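Local atomic coordinates of Fe(2+) transporter FeoB (Escherichia coli, PDB entry 3I8S), a protein that transports ferrous iron across the inner membrane in a GTP-driven uptake system, of which this cytosolic domain is the GTP-binding part. Residues A[10-16]-A[56-61]; A[188-193]-A[219-225]; A[173-177]-A[247-251]. All blocks are in the same frame, centred on the assembly; numbering follows the deposited sequence. Where two conformers were deposited one is given.

Overall arrangement
Contact 1 comes first along the chain; contact 2 falls between the two segments of contact 3. Contact 1 lies in the G domain, where the P-loop after strand 4-10, which binds GTP, meets the loop after strand 51-56, predicted to do so. Contact 2, in the helical domain, ties the end of helix 179-191 to the turn before helix 226-236. Contact 3 sets the segment leading into helix 179-191 against helix 240-259. The centres of contacts 1 and 2 lie about 31 Å apart, those of 1 and 3 about 23 Å, those of 2 and 3 about 24 Å. A hydrogen bond between the hydroxyls of Tyr61 and Tyr249 links the loop beside the nucleotide site directly to the helical domain.

Contact 1 (A[10-16]-A[56-61]); sequences GNPNSGK and DLPGTY
Lys16, in one of its two deposited conformers, reaches Leu57 by a chain whose CG stands anti to the backbone N (chi1 -168°) and which bends at chi3 and chi4, bringing NZ 2.8 Å from Leu57 O. This hydrogen bond runs nearly in line with the carbonyl, at a C=O...N angle of 161°. Asp56, also with CG opposite its backbone N, crosses the lysine at a slant, OD1 lying 3.0 Å from Lys16 CE. NZ and OD1 remain 4.2 Å apart, beyond a salt bridge, although their opposite charges may still attract; the buried OD1 has no hydrogen-bond partner in this nucleotide-free model. A water accepts from Lys16 NZ and Gly10 N and can donate to Pro58 O.

Farther along, Thr60 N donates to Gly10 O at 3.0 Å. Two CA-H...O contacts flank this bond: Gly59 CA approaches Gly10 O at 3.3 Å, and Asn11 CA approaches Thr60 O at 3.2 Å. A side chain at Gly59 would be tight against Pro12 CA, in keeping with the close backbone approach. Asn11 ND2 sits at the edge of the Tyr61 ring, 3.7 Å from CD1, with amide and ring planes 81° apart.

The segment 10-16 belongs to the Walker A P-loop, whose residues bind GTP; Asp56 to Gly59 form the DxxG motif, predicted to bind it too. These loops leave strands 4-10 and 51-56, neighbours in the sheet, and Lys16 opens helix 16-24. Leu57 packs on helix 72-83, whereas Asn11 and Tyr61 meet helix 98-111.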
loop_
_atom_site.group_PDB
_atom_site.type_symbol
_atom_site.label_atom_id
_atom_site.label_comp_id
_atom_site.label_asym_id
_atom_site.label_seq_id
_atom_site.Cartn_x
_atom_site.Cartn_y
_atom_site.Cartn_z
ATOM N N GLY A 10 -6.880 -0.638 -2.654
ATOM C CA GLY A 10 -7.495 -0.431 -1.379
ATOM C C GLY A 10 -8.136 -1.683 -0.866
ATOM O O GLY A 10 -8.147 -2.709 -1.530
ATOM N N ASN A 11 -8.752 -1.573 0.300
ATOM C CA ASN A 11 -9.454 -2.673 0.891
ATOM C C ASN A 11 -10.778 -2.916 0.122
ATOM O O ASN A 11 -11.237 -2.061 -0.621
ATOM C CB ASN A 11 -9.792 -2.384 2.360
ATOM C CG ASN A 11 -8.555 -2.517 3.317
ATOM O OD1 ASN A 11 -7.421 -2.112 3.023
ATOM N ND2 ASN A 11 -8.808 -3.078 4.433
ATOM N N PRO A 12 -11.388 -4.075 0.345
ATOM C CA PRO A 12 -12.712 -4.347 -0.244
ATOM C C PRO A 12 -13.712 -3.308 0.186
ATOM O O PRO A 12 -13.683 -2.879 1.339
ATOM C CB PRO A 12 -13.063 -5.705 0.314
ATOM C CG PRO A 12 -11.771 -6.347 0.542
ATOM C CD PRO A 12 -10.899 -5.235 1.100
ATOM N N ASN A 13 -14.613 -2.904 -0.706
ATOM C CA ASN A 13 -15.684 -1.949 -0.320
ATOM C C ASN A 13 -15.171 -0.660 0.363
ATOM O O ASN A 13 -15.723 -0.192 1.359
ATOM C CB ASN A 13 -16.759 -2.597 0.530
ATOM C CG ASN A 13 -18.005 -1.783 0.544
ATOM O OD1 ASN A 13 -18.351 -1.182 -0.489
ATOM N ND2 ASN A 13 -18.671 -1.695 1.697
ATOM N N SER A 14 -14.091 -0.141 -0.183
ATOM C CA SER A 14 -13.421 1.073 0.320
ATOM C C SER A 14 -13.769 2.315 -0.477
ATOM O O SER A 14 -13.270 3.403 -0.163
ATOM C CB SER A 14 -11.913 0.891 0.362
ATOM O OG SER A 14 -11.355 0.672 -0.923
ATOM N N GLY A 15 -14.615 2.167 -1.489
ATOM C CA GLY A 15 -14.925 3.259 -2.410
ATOM C C GLY A 15 -14.045 3.271 -3.651
ATOM O O GLY A 15 -14.113 4.161 -4.486
ATOM N N LYS A 16 -13.219 2.248 -3.790
ATOM C CA LYS A 16 -12.234 2.233 -4.863
ATOM C C LYS A 16 -12.919 2.036 -6.215
ATOM O O LYS A 16 -12.533 2.667 -7.212
ATOM C CB LYS A 16 -11.186 1.169 -4.547
ATOM C CG LYS A 16 -9.961 1.196 -5.388
ATOM C CD LYS A 16 -9.155 -0.052 -5.129
ATOM C CE LYS A 16 -9.790 -1.264 -5.794
ATOM N NZ LYS A 16 -9.656 -2.450 -4.925
ATOM N N ASP A 56 -7.109 -0.889 -12.055
ATOM C CA ASP A 56 -7.878 -1.141 -10.836
ATOM C C ASP A 56 -7.407 -2.451 -10.227
ATOM O O ASP A 56 -7.628 -3.510 -10.819
ATOM C CB ASP A 56 -9.359 -1.246 -11.172
ATOM C CG ASP A 56 -10.237 -1.477 -9.924
ATOM O OD1 ASP A 56 -9.915 -1.002 -8.825
ATOM O OD2 ASP A 56 -11.272 -2.101 -10.109
ATOM N N LEU A 57 -6.832 -2.425 -9.053
ATOM C CA LEU A 57 -6.339 -3.688 -8.475
ATOM C C LEU A 57 -7.421 -4.338 -7.575
ATOM O O LEU A 57 -8.240 -3.634 -6.982
ATOM C CB LEU A 57 -5.059 -3.429 -7.706
ATOM C CG LEU A 57 -3.905 -2.770 -8.444
ATOM C CD1 LEU A 57 -2.705 -2.667 -7.539
ATOM C CD2 LEU A 57 -3.619 -3.544 -9.749
ATOM N N PRO A 58 -7.432 -5.683 -7.481
ATOM C CA PRO A 58 -8.469 -6.314 -6.655
ATOM C C PRO A 58 -8.362 -5.827 -5.220
ATOM O O PRO A 58 -7.275 -5.512 -4.764
ATOM C CB PRO A 58 -8.158 -7.807 -6.757
ATOM C CG PRO A 58 -7.361 -7.949 -7.968
ATOM C CD PRO A 58 -6.553 -6.686 -8.095
ATOM N N GLY A 59 -9.494 -5.686 -4.550
ATOM C CA GLY A 59 -9.505 -5.220 -3.164
ATOM C C GLY A 59 -8.762 -6.199 -2.288
ATOM O O GLY A 59 -8.876 -7.406 -2.467
ATOM N N THR A 60 -8.014 -5.668 -1.314
ATOM C CA THR A 60 -7.208 -6.477 -0.435
ATOM C C THR A 60 -6.919 -5.755 0.906
ATOM O O THR A 60 -6.831 -4.538 0.931
ATOM C CB THR A 60 -5.861 -6.926 -1.114
ATOM O OG1 THR A 60 -5.261 -7.949 -0.323
ATOM C CG2 THR A 60 -4.863 -5.764 -1.320
ATOM N N TYR A 61 -6.796 -6.554 1.970
ATOM C CA TYR A 61 -6.446 -6.059 3.300
ATOM C C TYR A 61 -4.921 -5.846 3.420
ATOM O O TYR A 61 -4.467 -4.994 4.169
ATOM C CB TYR A 61 -6.942 -7.031 4.388
ATOM C CG TYR A 61 -6.411 -6.668 5.745
ATOM C CD1 TYR A 61 -6.864 -5.540 6.418
ATOM C CD2 TYR A 61 -5.443 -7.471 6.373
ATOM C CE1 TYR A 61 -6.339 -5.190 7.670
ATOM C CE2 TYR A 61 -4.912 -7.115 7.592
ATOM C CZ TYR A 61 -5.382 -6.018 8.254
ATOM O OH TYR A 61 -4.817 -5.706 9.474
HETATM O O HOH W 1 -7.069 -2.861 -4.580
#

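Contact 2 (A[188-193]-A[219-225]); sequences LAKVMP and AGEASQH
Ala222 points its CB at the end of helix 179-191, where it meets Leu188 O and Met192 CG, each at 3.6 Å. Around this methyl the larger side chains approach in different directions. Met192 has CG opposite its carbonyl carbon (chi1 -60°) and is extended beyond it, so CG lies by Ala222 while SD runs on to Ala219 CB at 4.0 Å. Leu188 and His225 run antiparallel past one another, CD2 of the leucine lying 3.8 Å from CB of the histidine. Val191 crosses Glu221 at about a right angle: in one of the two deposited conformers of the valine, CG1 touches Glu221 CB at 3.4 Å and also approaches the backbone N of Ala222, whereas the carboxylate leads away from the contact. Pro193 CD rests against the Ala219 carbonyl, 3.7 Å from O.

Gly220 leaves the preceding helix with positive phi (54°), and a CB there would clash with Pro193 CD; both facts suit a residue lacking a side chain. An alanine at Met192 would remove CG, SD and CE and would probably open a gap beside the methyls of Ala219 and Ala222.

Helix 198-210 adjoins the same patch, with Leu204 meeting Met192 and Met208 meeting Ala219. The polar link between the segments is a water, which donates to Val191 O and accepts from Glu221 N at 2.6 Å. Side-chain carbon and sulfur packed on methyls and on backbone polar atoms therefore carry most of this helix-to-turn junction, and its fit rests chiefly on shape, with one bridged pair of backbone groups at the margin.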
loop_
_atom_site.group_PDB
_atom_site.type_symbol
_atom_site.label_atom_id
_atom_site.label_comp_id
_atom_site.label_asym_id
_atom_site.label_seq_id
_atom_site.Cartn_x
_atom_site.Cartn_y
_atom_site.Cartn_z
ATOM N N LEU A 188 19.254 -11.231 4.224
ATOM C CA LEU A 188 18.558 -11.899 3.140
ATOM C C LEU A 188 18.563 -11.017 1.914
ATOM O O LEU A 188 18.896 -11.493 0.829
ATOM C CB LEU A 188 17.132 -12.292 3.533
ATOM C CG LEU A 188 17.013 -13.298 4.675
ATOM C CD1 LEU A 188 15.531 -13.482 5.110
ATOM C CD2 LEU A 188 17.677 -14.652 4.357
ATOM N N ALA A 189 18.245 -9.729 2.101
ATOM C CA ALA A 189 18.197 -8.759 1.016
ATOM C C ALA A 189 19.485 -8.766 0.181
ATOM O O ALA A 189 19.435 -8.664 -1.037
ATOM C CB ALA A 189 17.972 -7.351 1.565
ATOM N N LYS A 190 20.623 -8.867 0.859
ATOM C CA LYS A 190 21.940 -8.820 0.200
ATOM C C LYS A 190 22.133 -9.905 -0.856
ATOM O O LYS A 190 22.852 -9.692 -1.851
ATOM C CB LYS A 190 23.054 -8.967 1.227
ATOM C CG LYS A 190 23.100 -7.897 2.300
ATOM C CD LYS A 190 24.289 -8.131 3.246
ATOM C CE LYS A 190 24.006 -7.735 4.710
ATOM N NZ LYS A 190 24.960 -8.481 5.650
ATOM N N VAL A 191 21.505 -11.053 -0.609
ATOM C CA VAL A 191 21.590 -12.249 -1.455
ATOM C C VAL A 191 20.614 -12.271 -2.642
ATOM O O VAL A 191 20.819 -13.005 -3.599
ATOM C CB VAL A 191 21.312 -13.497 -0.578
ATOM C CG1 VAL A 191 21.014 -14.708 -1.421
ATOM C CG2 VAL A 191 22.478 -13.726 0.382
ATOM N N MET A 192 19.552 -11.474 -2.568
ATOM C CA MET A 192 18.462 -11.495 -3.550
ATOM C C MET A 192 18.922 -10.902 -4.907
ATOM O O MET A 192 19.997 -10.292 -4.971
ATOM C CB MET A 192 17.272 -10.714 -3.034
ATOM C CG MET A 192 16.700 -11.253 -1.734
ATOM S SD MET A 192 15.189 -10.366 -1.267
ATOM C CE MET A 192 14.965 -10.934 0.414
ATOM N N PRO A 193 18.150 -11.131 -5.998
ATOM C CA PRO A 193 18.431 -10.511 -7.308
ATOM C C PRO A 193 18.744 -9.005 -7.277
ATOM O O PRO A 193 17.939 -8.196 -6.784
ATOM C CB PRO A 193 17.162 -10.827 -8.122
ATOM C CG PRO A 193 16.802 -12.197 -7.645
ATOM C CD PRO A 193 17.033 -12.091 -6.103
ATOM N N ALA A 219 12.842 -13.899 -4.103
ATOM C CA ALA A 219 14.023 -13.690 -3.291
ATOM C C ALA A 219 15.217 -14.487 -3.787
ATOM O O ALA A 219 16.318 -14.385 -3.240
ATOM C CB ALA A 219 13.705 -14.065 -1.843
ATOM N N GLY A 220 15.008 -15.284 -4.834
ATOM C CA GLY A 220 16.088 -16.022 -5.433
ATOM C C GLY A 220 16.813 -16.854 -4.405
ATOM O O GLY A 220 16.175 -17.600 -3.670
ATOM N N GLU A 221 18.130 -16.676 -4.325
ATOM C CA GLU A 221 19.005 -17.477 -3.450
ATOM C C GLU A 221 18.767 -17.279 -1.948
ATOM O O GLU A 221 19.143 -18.131 -1.142
ATOM C CB GLU A 221 20.471 -17.154 -3.751
ATOM C CG GLU A 221 20.936 -17.524 -5.185
ATOM C CD GLU A 221 21.491 -18.922 -5.313
ATOM O OE1 GLU A 221 21.598 -19.629 -4.277
ATOM O OE2 GLU A 221 21.845 -19.309 -6.456
ATOM N N ALA A 222 18.181 -16.140 -1.584
ATOM C CA ALA A 222 17.870 -15.818 -0.217
ATOM C C ALA A 222 17.042 -16.913 0.447
ATOM O O ALA A 222 17.191 -17.143 1.632
ATOM C CB ALA A 222 17.119 -14.439 -0.135
ATOM N N SER A 223 16.169 -17.583 -0.321
ATOM C CA SER A 223 15.257 -18.581 0.260
ATOM C C SER A 223 16.005 -19.750 0.927
ATOM O O SER A 223 15.532 -20.335 1.905
ATOM C CB SER A 223 14.164 -19.004 -0.753
ATOM O OG SER A 223 14.170 -20.403 -0.999
ATOM N N GLN A 224 17.216 -20.022 0.457
ATOM C CA GLN A 224 18.108 -21.019 1.050
ATOM C C GLN A 224 18.710 -20.652 2.428
ATOM O O GLN A 224 19.278 -21.506 3.117
ATOM C CB GLN A 224 19.243 -21.335 0.055
ATOM C CG GLN A 224 18.862 -22.359 -0.985
ATOM C CD GLN A 224 18.987 -23.803 -0.472
ATOM O OE1 GLN A 224 18.323 -24.197 0.501
ATOM N NE2 GLN A 224 19.842 -24.599 -1.131
ATOM N N HIS A 225 18.586 -19.382 2.819
ATOM C CA HIS A 225 19.223 -18.870 4.031
ATOM C C HIS A 225 18.201 -18.558 5.117
ATOM O O HIS A 225 18.574 -18.187 6.238
ATOM C CB HIS A 225 20.031 -17.615 3.675
ATOM C CG HIS A 225 21.133 -17.891 2.710
ATOM N ND1 HIS A 225 22.350 -18.418 3.097
ATOM C CD2 HIS A 225 21.179 -17.778 1.365
ATOM C CE1 HIS A 225 23.102 -18.593 2.023
ATOM N NE2 HIS A 225 22.414 -18.209 0.963
HETATM O O HOH W 2 19.205 -14.629 -5.497
#

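Contact 3 (A[173-177]-A[247-251]); sequences ELVHY and ARYQC
Tyr177 lies against Ala247 and Arg248 and can be followed outward from its CB. The first torsion sets CG opposite the carbonyl carbon (chi1 -60°), directing the ring toward helix 240-259. CD2 then meets Ala247 CB at 3.7 Å, and CE2 passes the same methyl on the way to the arginine. Val175 CG1 rests 3.4 Å above one ring face, offset toward the rim. At the tip, OH accepts a hydrogen bond of 2.8 Å from Arg248 NE, nearly straight at 169°, and a weak one from NH2. The hydroxyl lies at the guanidinium edge, in its plane, while ring and guanidinium planes stand 81° apart. Arg248, extended from CG to NE, thereby presents its N-H groups edge-on to the phenol.

Val175 packs beside the ring: CG1 presses on Ala247 CB at 3.4 Å, tighter than ordinary van der Waals contact, and CG2 reaches Cys251 CB at 4.0 Å. Cys251 SG in turn lies beside Leu174 O. One water connects His176 N to Ala247 O, adding a polar bridge between the backbones. Within the incoming segment, His176 ND1 donates to Glu173 OE1 at 2.8 Å.

Arg248 NH1 also makes a salt bridge to Glu210 and a hydrogen bond to Tyr103, and NH2 a hydrogen bond to Gln207; Glu210 and Gln207 belong to helix 198-210. Glu110 of helix 98-111 hydrogen-bonds Tyr177 OH, and Leu106 of that helix packs on Val175 and Cys251, so the segment before helix 179-191 is lodged between helices 98-111 and 240-259.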
loop_
_atom_site.group_PDB
_atom_site.type_symbol
_atom_site.label_atom_id
_atom_site.label_comp_id
_atom_site.label_asym_id
_atom_site.label_seq_id
_atom_site.Cartn_x
_atom_site.Cartn_y
_atom_site.Cartn_z
ATOM N N GLU A 173 9.854 8.081 9.798
ATOM C CA GLU A 173 9.929 6.890 10.611
ATOM C C GLU A 173 8.575 6.260 10.493
ATOM O O GLU A 173 7.570 6.912 10.779
ATOM C CB GLU A 173 10.142 7.203 12.075
ATOM C CG GLU A 173 10.301 5.923 12.908
ATOM C CD GLU A 173 11.751 5.561 13.169
ATOM O OE1 GLU A 173 12.017 4.399 13.566
ATOM O OE2 GLU A 173 12.612 6.463 13.001
ATOM N N LEU A 174 8.524 4.997 10.104
ATOM C CA LEU A 174 7.239 4.306 10.097
ATOM C C LEU A 174 7.315 3.186 11.121
ATOM O O LEU A 174 7.371 3.423 12.328
ATOM C CB LEU A 174 6.916 3.787 8.692
ATOM C CG LEU A 174 6.602 4.826 7.613
ATOM C CD1 LEU A 174 6.736 4.198 6.234
ATOM C CD2 LEU A 174 5.219 5.427 7.851
ATOM N N VAL A 175 7.359 1.944 10.658
ATOM C CA VAL A 175 7.339 0.845 11.601
ATOM C C VAL A 175 8.706 0.741 12.232
ATOM O O VAL A 175 9.737 0.869 11.559
ATOM C CB VAL A 175 6.900 -0.469 10.921
ATOM C CG1 VAL A 175 6.872 -1.594 11.945
ATOM C CG2 VAL A 175 5.525 -0.270 10.302
ATOM N N HIS A 176 8.723 0.538 13.538
ATOM C CA HIS A 176 9.970 0.424 14.274
ATOM C C HIS A 176 10.213 -1.017 14.663
ATOM O O HIS A 176 9.885 -1.450 15.773
ATOM C CB HIS A 176 10.000 1.327 15.519
ATOM C CG HIS A 176 11.379 1.526 16.056
ATOM N ND1 HIS A 176 12.214 2.524 15.608
ATOM C CD2 HIS A 176 12.088 0.821 16.965
ATOM C CE1 HIS A 176 13.376 2.436 16.226
ATOM N NE2 HIS A 176 13.324 1.413 17.061
ATOM N N TYR A 177 10.809 -1.763 13.736
ATOM C CA TYR A 177 11.113 -3.162 13.973
ATOM C C TYR A 177 12.321 -3.347 14.866
ATOM O O TYR A 177 13.278 -2.555 14.808
ATOM C CB TYR A 177 11.412 -3.874 12.658
ATOM C CG TYR A 177 10.298 -3.865 11.656
ATOM C CD1 TYR A 177 10.330 -3.019 10.552
ATOM C CD2 TYR A 177 9.185 -4.688 11.823
ATOM C CE1 TYR A 177 9.291 -3.046 9.616
ATOM C CE2 TYR A 177 8.164 -4.720 10.903
ATOM C CZ TYR A 177 8.233 -3.887 9.797
ATOM O OH TYR A 177 7.215 -3.944 8.911
ATOM N N ALA A 247 4.922 -4.831 15.626
ATOM C CA ALA A 247 5.547 -3.535 15.274
ATOM C C ALA A 247 4.607 -2.743 14.342
ATOM O O ALA A 247 4.388 -1.549 14.528
ATOM C CB ALA A 247 6.917 -3.723 14.617
ATOM N N ARG A 248 4.039 -3.428 13.350
ATOM C CA ARG A 248 3.122 -2.771 12.398
ATOM C C ARG A 248 1.888 -2.241 13.069
ATOM O O ARG A 248 1.552 -1.069 12.916
ATOM C CB ARG A 248 2.754 -3.714 11.242
ATOM C CG ARG A 248 3.936 -4.003 10.380
ATOM C CD ARG A 248 3.702 -5.188 9.424
ATOM N NE ARG A 248 4.907 -5.456 8.665
ATOM C CZ ARG A 248 5.053 -6.521 7.876
ATOM N NH1 ARG A 248 4.070 -7.397 7.766
ATOM N NH2 ARG A 248 6.176 -6.696 7.208
ATOM N N TYR A 249 1.234 -3.069 13.870
ATOM C CA TYR A 249 0.044 -2.618 14.554
ATOM C C TYR A 249 0.340 -1.495 15.568
ATOM O O TYR A 249 -0.452 -0.556 15.715
ATOM C CB TYR A 249 -0.686 -3.819 15.137
ATOM C CG TYR A 249 -1.339 -4.689 14.024
ATOM C CD1 TYR A 249 -2.392 -4.194 13.255
ATOM C CD2 TYR A 249 -0.884 -5.969 13.733
ATOM C CE1 TYR A 249 -3.012 -4.972 12.247
ATOM C CE2 TYR A 249 -1.496 -6.764 12.734
ATOM C CZ TYR A 249 -2.567 -6.262 11.986
ATOM O OH TYR A 249 -3.167 -7.041 10.974
ATOM N N GLN A 250 1.484 -1.565 16.249
ATOM C CA GLN A 250 1.881 -0.507 17.193
ATOM C C GLN A 250 1.968 0.829 16.465
ATOM O O GLN A 250 1.497 1.880 16.935
ATOM C CB GLN A 250 3.257 -0.785 17.817
ATOM C CG GLN A 250 3.653 0.282 18.864
ATOM C CD GLN A 250 5.140 0.286 19.233
ATOM O OE1 GLN A 250 5.523 0.769 20.300
ATOM N NE2 GLN A 250 5.969 -0.205 18.339
ATOM N N CYS A 251 2.618 0.793 15.312
ATOM C CA CYS A 251 2.814 1.962 14.492
ATOM C C CYS A 251 1.473 2.610 14.102
ATOM O O CYS A 251 1.253 3.833 14.268
ATOM C CB CYS A 251 3.594 1.574 13.248
ATOM S SG CYS A 251 3.762 2.937 12.109
HETATM O O HOH W 3 6.334 0.262 15.274
HETATM O O HOH W 4 8.365 -1.252 17.728
#